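Local coordinates for protein VMS1 (PDB 5WHG) that cleaves peptidyl-tRNAs left by stalled translation, so that unfinished polypeptides can be released and degraded after ribosome-associated quality control, at residues M205-L210 with G220-H225; S160-F165 with A177-L182; F314-N319 with F344-P349. All blocks are in the same frame, centred on the assembly; numbering follows the deposited sequence.

From the N terminus, the contacts close one after another along the chain, none nesting within or crossing another. Contact 2 comes first: residues 160-165 and 177-182 close a hairpin in the small antiparallel sheet. Contact 1 follows, pairing 205-210 with 220-225 as a second hairpin, in the larger mixed sheet of the VLRF1 region. Contact 3 closes the longest loop, bringing strand 313-316, at Arg316, against the 344-349 segment that leads into helix 351-362. Contacts 1 and 3 share the mixed sheet, where strands 207-214 and 313-316 are neighbours and Leu210 packs on Phe314. Contact 2 reaches contact 3 through Ser181 and Leu182, which touch Phe314, so the 3-10 turn after the small sheet rests on a strand of the mixed sheet.

Contact 1 (M205-L210 with G220-H225)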
loop_
_atom_site.group_PDB
_atom_site.type_symbol
_atom_site.label_atom_id
_atom_site.label_comp_id
_atom_site.label_asym_id
_atom_site.label_seq_id
_atom_site.Cartn_x
_atom_site.Cartn_y
_atom_site.Cartn_z
HETATM N N MSE A 205 1.010 -12.784 -0.536
HETATM C CA MSE A 205 0.061 -12.119 -1.418
HETATM C C MSE A 205 -0.496 -10.867 -0.757
HETATM O O MSE A 205 -1.572 -10.375 -1.123
HETATM C CB MSE A 205 -1.079 -13.061 -1.800
HETATM C CG MSE A 205 -0.619 -14.453 -2.163
HETATM SE SE MSE A 205 -1.929 -15.340 -3.281
HETATM C CE MSE A 205 -3.485 -15.335 -2.083
ATOM N N ALA A 206 0.228 -10.373 0.240
ATOM C CA ALA A 206 -0.073 -9.066 0.797
ATOM C C ALA A 206 -0.094 -8.036 -0.320
ATOM O O ALA A 206 0.888 -7.895 -1.059
ATOM C CB ALA A 206 0.973 -8.696 1.851
ATOM N N ILE A 207 -1.231 -7.344 -0.471
ATOM C CA ILE A 207 -1.345 -6.230 -1.407
ATOM C C ILE A 207 -2.118 -5.095 -0.752
ATOM O O ILE A 207 -2.916 -5.300 0.169
ATOM C CB ILE A 207 -2.046 -6.612 -2.735
ATOM C CG1 ILE A 207 -3.465 -7.133 -2.449
ATOM C CG2 ILE A 207 -1.169 -7.560 -3.566
ATOM C CD1 ILE A 207 -4.229 -7.550 -3.683
ATOM N N SER A 208 -1.880 -3.881 -1.263
ATOM C CA SER A 208 -2.668 -2.698 -0.938
ATOM C C SER A 208 -3.039 -2.000 -2.237
ATOM O O SER A 208 -2.395 -2.205 -3.276
ATOM C CB SER A 208 -1.901 -1.736 -0.014
ATOM O OG SER A 208 -1.636 -2.330 1.248
ATOM N N ALA A 209 -4.079 -1.168 -2.185
ATOM C CA ALA A 209 -4.472 -0.387 -3.356
ATOM C C ALA A 209 -4.121 1.094 -3.173
ATOM O O ALA A 209 -4.045 1.593 -2.051
ATOM C CB ALA A 209 -5.973 -0.567 -3.647
ATOM N N LEU A 210 -3.878 1.794 -4.285
ATOM C CA LEU A 210 -3.553 3.220 -4.258
ATOM C C LEU A 210 -4.311 3.949 -5.364
ATOM O O LEU A 210 -4.240 3.560 -6.534
ATOM C CB LEU A 210 -2.047 3.456 -4.419
ATOM C CG LEU A 210 -1.050 2.632 -3.585
ATOM C CD1 LEU A 210 0.384 2.823 -4.106
ATOM C CD2 LEU A 210 -1.088 3.037 -2.158
ATOM N N GLY A 220 -4.396 4.921 -10.530
ATOM C CA GLY A 220 -4.602 3.874 -9.558
ATOM C C GLY A 220 -3.579 2.770 -9.744
ATOM O O GLY A 220 -3.006 2.601 -10.824
ATOM N N ALA A 221 -3.340 2.024 -8.660
ATOM C CA ALA A 221 -2.454 0.868 -8.733
ATOM C C ALA A 221 -2.809 -0.141 -7.648
ATOM O O ALA A 221 -3.334 0.222 -6.593
ATOM C CB ALA A 221 -0.991 1.296 -8.620
ATOM N N ILE A 222 -2.542 -1.418 -7.931
ATOM C CA ILE A 222 -2.519 -2.482 -6.926
ATOM C C ILE A 222 -1.045 -2.781 -6.645
ATOM O O ILE A 222 -0.315 -3.234 -7.534
ATOM C CB ILE A 222 -3.265 -3.743 -7.397
ATOM C CG1 ILE A 222 -4.741 -3.456 -7.729
ATOM C CG2 ILE A 222 -3.168 -4.841 -6.356
ATOM C CD1 ILE A 222 -5.580 -2.891 -6.567
ATOM N N VAL A 223 -0.580 -2.500 -5.427
ATOM C CA VAL A 223 0.838 -2.618 -5.089
ATOM C C VAL A 223 1.048 -3.884 -4.267
ATOM O O VAL A 223 0.297 -4.160 -3.323
ATOM C CB VAL A 223 1.343 -1.377 -4.325
ATOM C CG1 VAL A 223 0.528 -1.148 -3.037
ATOM C CG2 VAL A 223 2.843 -1.510 -4.001
ATOM N N SER A 224 2.060 -4.663 -4.634
ATOM C CA SER A 224 2.472 -5.793 -3.818
ATOM C C SER A 224 3.357 -5.328 -2.672
ATOM O O SER A 224 4.223 -4.468 -2.850
ATOM C CB SER A 224 3.233 -6.812 -4.657
ATOM O OG SER A 224 4.238 -7.435 -3.875
ATOM N N HIS A 225 3.160 -5.916 -1.494
ATOM C CA HIS A 225 4.038 -5.604 -0.377
ATOM C C HIS A 225 5.441 -6.168 -0.558
ATOM O O HIS A 225 6.359 -5.738 0.149
ATOM C CB HIS A 225 3.420 -6.100 0.929
ATOM C CG HIS A 225 2.131 -5.419 1.283
ATOM N ND1 HIS A 225 1.530 -5.554 2.517
ATOM C CD2 HIS A 225 1.330 -4.592 0.564
ATOM C CE1 HIS A 225 0.405 -4.854 2.539
ATOM N NE2 HIS A 225 0.262 -4.257 1.368
#
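Ser208 OG and His225 NE2 lie 2.7 Å apart in a hydrogen bond whose donor could be either atom. The hydroxyl sits beside its own backbone N, anti to the carbonyl carbon (chi1 -64°), and meets the imidazole at its edge. One face of that ring rides over the Ala206-Ile207 peptide, with Ala206 C 3.7 Å above the plane toward the rim. The ring also stacks on Phe25 and meets Trp358. His225 N donates to Ala206 O at 3.0 Å. An alanine in place of His225 would probably leave Ser208 OG without this mate and open a gap beside Phe25 and Trp358. Further along, paired backbone bonds join Ser208 with Val223 and Leu210 with Ala221. On the face shared with Ile207 and Ala209, Ile222 puts CD1 3.8 Å from Ala209 CB and CG2 4.0 Å from Ile207 CD1, and touches Tyr306 and Leu307 of helix 304-308. On the other face, Leu210 CD1 meets Val223 CG1 at 4.1 Å, and both side chains touch Trp358 of helix 351-362. The result is a buried antiparallel beta hairpin with helices packed on both faces, made by the central strand of the VLRF1 domain's mixed sheet and its neighbour 217-224.

Contact 2 (S160-F165 with A177-L182)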
loop_
_atom_site.group_PDB
_atom_site.type_symbol
_atom_site.label_atom_id
_atom_site.label_comp_id
_atom_site.label_asym_id
_atom_site.label_seq_id
_atom_site.Cartn_x
_atom_site.Cartn_y
_atom_site.Cartn_z
ATOM N N SER A 160 -0.986 13.168 16.466
ATOM C CA SER A 160 0.178 12.741 15.694
ATOM C C SER A 160 -0.117 11.580 14.744
ATOM O O SER A 160 -0.761 10.597 15.127
ATOM C CB SER A 160 1.321 12.333 16.621
ATOM O OG SER A 160 2.374 11.747 15.868
ATOM N N PRO A 161 0.391 11.683 13.511
ATOM C CA PRO A 161 0.131 10.642 12.506
ATOM C C PRO A 161 0.970 9.388 12.656
ATOM O O PRO A 161 0.715 8.417 11.928
ATOM C CB PRO A 161 0.478 11.347 11.193
ATOM C CG PRO A 161 1.587 12.282 11.590
ATOM C CD PRO A 161 1.233 12.767 12.980
ATOM N N TYR A 162 1.957 9.372 13.553
ATOM C CA TYR A 162 2.941 8.298 13.618
ATOM C C TYR A 162 2.808 7.464 14.883
ATOM O O TYR A 162 2.178 7.847 15.872
ATOM C CB TYR A 162 4.370 8.833 13.582
ATOM C CG TYR A 162 4.783 9.609 12.371
ATOM C CD1 TYR A 162 4.748 9.035 11.106
ATOM C CD2 TYR A 162 5.287 10.904 12.504
ATOM C CE1 TYR A 162 5.160 9.743 10.000
ATOM C CE2 TYR A 162 5.705 11.615 11.412
ATOM C CZ TYR A 162 5.637 11.036 10.162
ATOM O OH TYR A 162 6.044 11.761 9.070
ATOM N N ILE A 163 3.478 6.320 14.828
ATOM C CA ILE A 163 3.760 5.461 15.966
ATOM C C ILE A 163 5.274 5.298 16.013
ATOM O O ILE A 163 5.922 5.257 14.958
ATOM C CB ILE A 163 3.018 4.113 15.821
ATOM C CG1 ILE A 163 1.547 4.287 16.196
ATOM C CG2 ILE A 163 3.669 3.007 16.623
ATOM C CD1 ILE A 163 0.762 3.008 16.186
ATOM N N TYR A 164 5.842 5.265 17.227
ATOM C CA TYR A 164 7.289 5.353 17.426
ATOM C C TYR A 164 7.844 4.107 18.099
ATOM O O TYR A 164 7.194 3.511 18.967
ATOM C CB TYR A 164 7.662 6.568 18.270
ATOM C CG TYR A 164 7.093 7.864 17.759
ATOM C CD1 TYR A 164 7.721 8.561 16.744
ATOM C CD2 TYR A 164 5.927 8.393 18.295
ATOM C CE1 TYR A 164 7.206 9.750 16.264
ATOM C CE2 TYR A 164 5.407 9.585 17.828
ATOM C CZ TYR A 164 6.051 10.259 16.804
ATOM O OH TYR A 164 5.545 11.446 16.321
ATOM N N PHE A 165 9.060 3.735 17.699
ATOM C CA PHE A 165 9.832 2.691 18.360
ATOM C C PHE A 165 11.228 3.216 18.709
ATOM O O PHE A 165 11.711 4.200 18.135
ATOM C CB PHE A 165 9.948 1.430 17.487
ATOM C CG PHE A 165 8.629 0.844 17.096
ATOM C CD1 PHE A 165 7.983 1.263 15.935
ATOM C CD2 PHE A 165 8.019 -0.117 17.889
ATOM C CE1 PHE A 165 6.753 0.730 15.570
ATOM C CE2 PHE A 165 6.781 -0.654 17.532
ATOM C CZ PHE A 165 6.151 -0.229 16.364
ATOM N N ALA A 177 9.836 5.866 13.199
ATOM C CA ALA A 177 8.436 6.251 13.094
ATOM C C ALA A 177 7.781 5.511 11.936
ATOM O O ALA A 177 8.412 5.298 10.894
ATOM C CB ALA A 177 8.299 7.763 12.891
ATOM N N ILE A 178 6.517 5.118 12.133
ATOM C CA ILE A 178 5.710 4.441 11.119
ATOM C C ILE A 178 4.306 5.051 11.128
ATOM O O ILE A 178 3.787 5.415 12.189
ATOM C CB ILE A 178 5.663 2.918 11.375
ATOM C CG1 ILE A 178 4.875 2.196 10.281
ATOM C CG2 ILE A 178 5.019 2.614 12.716
ATOM C CD1 ILE A 178 4.954 0.683 10.395
ATOM N N TYR A 179 3.693 5.173 9.946
ATOM C CA TYR A 179 2.392 5.842 9.832
ATOM C C TYR A 179 1.271 5.014 10.460
ATOM O O TYR A 179 1.121 3.823 10.158
ATOM C CB TYR A 179 2.046 6.116 8.370
ATOM C CG TYR A 179 2.647 7.363 7.792
ATOM C CD1 TYR A 179 2.175 8.608 8.155
ATOM C CD2 TYR A 179 3.674 7.299 6.867
ATOM C CE1 TYR A 179 2.718 9.770 7.625
ATOM C CE2 TYR A 179 4.236 8.459 6.329
ATOM C CZ TYR A 179 3.751 9.694 6.714
ATOM O OH TYR A 179 4.295 10.856 6.186
ATOM N N LYS A 180 0.457 5.665 11.304
ATOM C CA LYS A 180 -0.665 4.980 11.950
ATOM C C LYS A 180 -1.649 4.420 10.931
ATOM O O LYS A 180 -2.259 3.368 11.168
ATOM C CB LYS A 180 -1.392 5.935 12.898
ATOM C CG LYS A 180 -0.675 6.196 14.203
ATOM C CD LYS A 180 -1.047 7.546 14.808
ATOM C CE LYS A 180 -2.458 7.566 15.363
ATOM N NZ LYS A 180 -2.684 8.789 16.192
ATOM N N SER A 181 -1.812 5.114 9.798
ATOM C CA SER A 181 -2.708 4.670 8.738
ATOM C C SER A 181 -2.415 3.253 8.256
ATOM O O SER A 181 -3.315 2.582 7.736
ATOM C CB SER A 181 -2.619 5.638 7.566
ATOM O OG SER A 181 -3.094 6.904 7.961
ATOM N N LEU A 182 -1.170 2.780 8.400
ATOM C CA LEU A 182 -0.818 1.453 7.896
ATOM C C LEU A 182 -1.449 0.340 8.713
ATOM O O LEU A 182 -1.602 -0.775 8.203
ATOM C CB LEU A 182 0.696 1.251 7.891
ATOM C CG LEU A 182 1.577 1.748 6.746
ATOM C CD1 LEU A 182 2.936 1.085 6.876
ATOM C CD2 LEU A 182 0.954 1.446 5.385
HETATM O O HOH W 1 -1.148 7.987 9.773
#
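Tyr162 and Tyr179 form the tight part of this contact, their side chains running alongside one another in the same direction. Tyr162 CE1 sits over one face of the Tyr179 ring, offset toward the rim and 3.4 Å from Tyr179 CE1, with the planes inclined at 46°. Ala177 CB covers one face of the Tyr162 ring, and Pro161 CG lies over the opposite face. The hydroxyls reach elsewhere, Tyr162 OH to Lys365 and Tyr179 OH to Glu360. Ile163 CB lies 4.0 Å from Ile178 CG2, which also meets the edge of the Phe165 ring at CE1 (3.8 Å), next to Leu195 of helix 191-198. The solvent side is at Ser160 and Pro161, both exposed, where polar bonds and a water largely replace side-chain packing. Lys180 crosses Ile163 at about a right angle through CG; farther out its chain bends at chi3 (72°), and NZ donates to Ser160 O at 2.8 Å. Pro161 O has two donors, Lys180 N at 2.8 Å and a water at 2.9 Å that in turn accepts from Ser181 N. Reciprocal bonds between Ile163 and Ile178 set the register. This is an antiparallel beta hairpin running out into a 3-10 turn, the central pair of strands in the smaller four-stranded sheet.

Contact 3 (F314-N319 with F344-P349); sequences FIRARN and FTTNRP
The guanidinium of Arg316 meets the 344-349 segment through its edge: Thr346 CB lies in its plane, and Thr346 OG1 and Pro349 CD are ranged near it. The guanidinium of Arg318 likewise turns its edge to the segment, but Arg318 NH1 stays 4.3 Å from Thr346 O. This is the place in the VLRF1 domain, the part that mediates binding to the 60S ribosomal subunit, where strand 313-316 of the mixed sheet faces the irregular connection between strand 339-340 and helix 351-362. The contact is small and rests mainly on one arginine. Arg316 leaves its strand with CG anti to the backbone N (chi1 171°) and bends at chi3, which places NE 70° from CB about the CG-CD bond. The Arg316 and Thr346 side chains pass antiparallel to one another, and Arg316 NE donates to Thr346 OG1, with an angle of 156° at the hydrogen. The modelled length is very short and, at this resolution, doubtful in detail. The same caution applies to Arg316 NH2, placed too close to Asn347 O, and to the two guanidiniums, whose donors nearly meet. Apolar side chains also touch this spot: Met212 reaches both Arg316 and Thr346, and Phe342 packs on Arg316. At the start of the 344-349 segment, Phe344 packs on Leu361 of helix 351-362, and its ring meets that of Tyr179. Beside the hydroxyl, Thr346 CB lies 3.7 Å from Arg316 NE.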
loop_
_atom_site.group_PDB
_atom_site.type_symbol
_atom_site.label_atom_id
_atom_site.label_comp_id
_atom_site.label_asym_id
_atom_site.label_seq_id
_atom_site.Cartn_x
_atom_site.Cartn_y
_atom_site.Cartn_z
ATOM N N PHE A 314 -5.833 3.150 -0.075
ATOM C CA PHE A 314 -5.519 4.574 0.101
ATOM C C PHE A 314 -6.058 5.394 -1.068
ATOM O O PHE A 314 -5.721 5.127 -2.225
ATOM C CB PHE A 314 -4.008 4.791 0.231
ATOM C CG PHE A 314 -3.437 4.295 1.532
ATOM C CD1 PHE A 314 -3.730 4.943 2.730
ATOM C CD2 PHE A 314 -2.620 3.167 1.565
ATOM C CE1 PHE A 314 -3.222 4.469 3.937
ATOM C CE2 PHE A 314 -2.105 2.696 2.770
ATOM C CZ PHE A 314 -2.410 3.340 3.954
ATOM N N ILE A 315 -6.872 6.403 -0.765
ATOM C CA ILE A 315 -7.532 7.229 -1.773
ATOM C C ILE A 315 -7.296 8.695 -1.452
ATOM O O ILE A 315 -7.542 9.131 -0.321
ATOM C CB ILE A 315 -9.048 6.964 -1.833
ATOM C CG1 ILE A 315 -9.333 5.478 -1.922
ATOM C CG2 ILE A 315 -9.671 7.654 -3.052
ATOM C CD1 ILE A 315 -10.785 5.189 -2.304
ATOM N N ARG A 316 -6.856 9.464 -2.438
ATOM C CA ARG A 316 -6.891 10.920 -2.343
ATOM C C ARG A 316 -7.896 11.471 -3.343
ATOM O O ARG A 316 -7.731 11.300 -4.561
ATOM C CB ARG A 316 -5.535 11.590 -2.585
ATOM C CG ARG A 316 -5.788 13.112 -2.686
ATOM C CD ARG A 316 -4.596 14.010 -2.497
ATOM N NE ARG A 316 -3.617 13.952 -3.591
ATOM C CZ ARG A 316 -3.860 14.203 -4.880
ATOM N NH1 ARG A 316 -5.076 14.518 -5.323
ATOM N NH2 ARG A 316 -2.865 14.114 -5.747
ATOM N N ALA A 317 -8.913 12.158 -2.823
ATOM C CA ALA A 317 -9.912 12.843 -3.646
ATOM C C ALA A 317 -10.431 14.024 -2.823
ATOM O O ALA A 317 -11.382 13.880 -2.052
ATOM C CB ALA A 317 -11.037 11.902 -4.052
ATOM N N ARG A 318 -9.784 15.186 -2.985
ATOM C CA ARG A 318 -10.172 16.363 -2.207
ATOM C C ARG A 318 -11.569 16.843 -2.581
ATOM O O ARG A 318 -12.362 17.212 -1.704
ATOM C CB ARG A 318 -9.168 17.493 -2.406
ATOM C CG ARG A 318 -7.831 17.312 -1.718
ATOM C CD ARG A 318 -6.831 18.226 -2.390
ATOM N NE ARG A 318 -6.861 18.003 -3.833
ATOM C CZ ARG A 318 -5.881 17.430 -4.521
ATOM N NH1 ARG A 318 -4.770 17.044 -3.898
ATOM N NH2 ARG A 318 -6.007 17.255 -5.834
ATOM N N ASN A 319 -11.882 16.862 -3.876
ATOM C CA ASN A 319 -13.234 17.183 -4.311
ATOM C C ASN A 319 -14.239 16.190 -3.726
ATOM O O ASN A 319 -13.995 14.979 -3.683
ATOM C CB ASN A 319 -13.304 17.178 -5.834
ATOM C CG ASN A 319 -14.273 18.196 -6.368
ATOM O OD1 ASN A 319 -14.545 19.201 -5.714
ATOM N ND2 ASN A 319 -14.799 17.952 -7.567
ATOM N N PHE A 344 -0.379 12.263 4.189
ATOM C CA PHE A 344 0.545 13.311 3.777
ATOM C C PHE A 344 0.061 13.857 2.449
ATOM O O PHE A 344 -0.586 13.144 1.680
ATOM C CB PHE A 344 1.969 12.777 3.641
ATOM C CG PHE A 344 2.017 11.422 3.043
ATOM C CD1 PHE A 344 1.893 11.256 1.673
ATOM C CD2 PHE A 344 2.128 10.303 3.854
ATOM C CE1 PHE A 344 1.900 9.995 1.115
ATOM C CE2 PHE A 344 2.142 9.039 3.309
ATOM C CZ PHE A 344 2.027 8.880 1.932
ATOM N N THR A 345 0.378 15.121 2.177
ATOM C CA THR A 345 -0.031 15.690 0.901
ATOM C C THR A 345 0.659 14.972 -0.250
ATOM O O THR A 345 1.744 14.397 -0.102
ATOM C CB THR A 345 0.274 17.179 0.831
ATOM O OG1 THR A 345 1.691 17.362 0.894
ATOM C CG2 THR A 345 -0.395 17.899 1.981
ATOM N N THR A 346 0.010 15.014 -1.408
ATOM C CA THR A 346 0.489 14.334 -2.601
ATOM C C THR A 346 0.226 15.213 -3.812
ATOM O O THR A 346 -0.611 16.117 -3.776
ATOM C CB THR A 346 -0.183 12.971 -2.768
ATOM O OG1 THR A 346 -1.576 13.100 -2.465
ATOM C CG2 THR A 346 0.440 11.967 -1.814
ATOM N N ASN A 347 0.941 14.919 -4.901
ATOM C CA ASN A 347 0.983 15.803 -6.063
ATOM C C ASN A 347 -0.090 15.509 -7.101
ATOM O O ASN A 347 -1.268 15.366 -6.764
ATOM C CB ASN A 347 2.357 15.726 -6.720
ATOM C CG ASN A 347 3.375 16.598 -6.028
ATOM O OD1 ASN A 347 3.678 17.697 -6.501
ATOM N ND2 ASN A 347 3.903 16.122 -4.894
ATOM N N ARG A 348 0.305 15.457 -8.377
ATOM C CA ARG A 348 -0.679 15.154 -9.399
ATOM C C ARG A 348 -0.873 13.641 -9.466
ATOM O O ARG A 348 0.009 12.877 -9.068
ATOM C CB ARG A 348 -0.228 15.699 -10.749
ATOM C CG ARG A 348 0.812 16.836 -10.639
ATOM C CD ARG A 348 1.197 17.453 -11.996
ATOM N NE ARG A 348 1.083 16.494 -13.097
ATOM C CZ ARG A 348 0.137 16.535 -14.036
ATOM N NH1 ARG A 348 -0.768 17.508 -14.022
ATOM N NH2 ARG A 348 0.111 15.615 -15.001
ATOM N N PRO A 349 -2.017 13.179 -9.895
ATOM C CA PRO A 349 -2.173 11.729 -10.073
ATOM C C PRO A 349 -1.378 11.218 -11.262
ATOM O O PRO A 349 -1.766 11.414 -12.414
ATOM C CB PRO A 349 -3.683 11.553 -10.274
ATOM C CG PRO A 349 -4.291 12.763 -9.624
ATOM C CD PRO A 349 -3.310 13.880 -9.874
#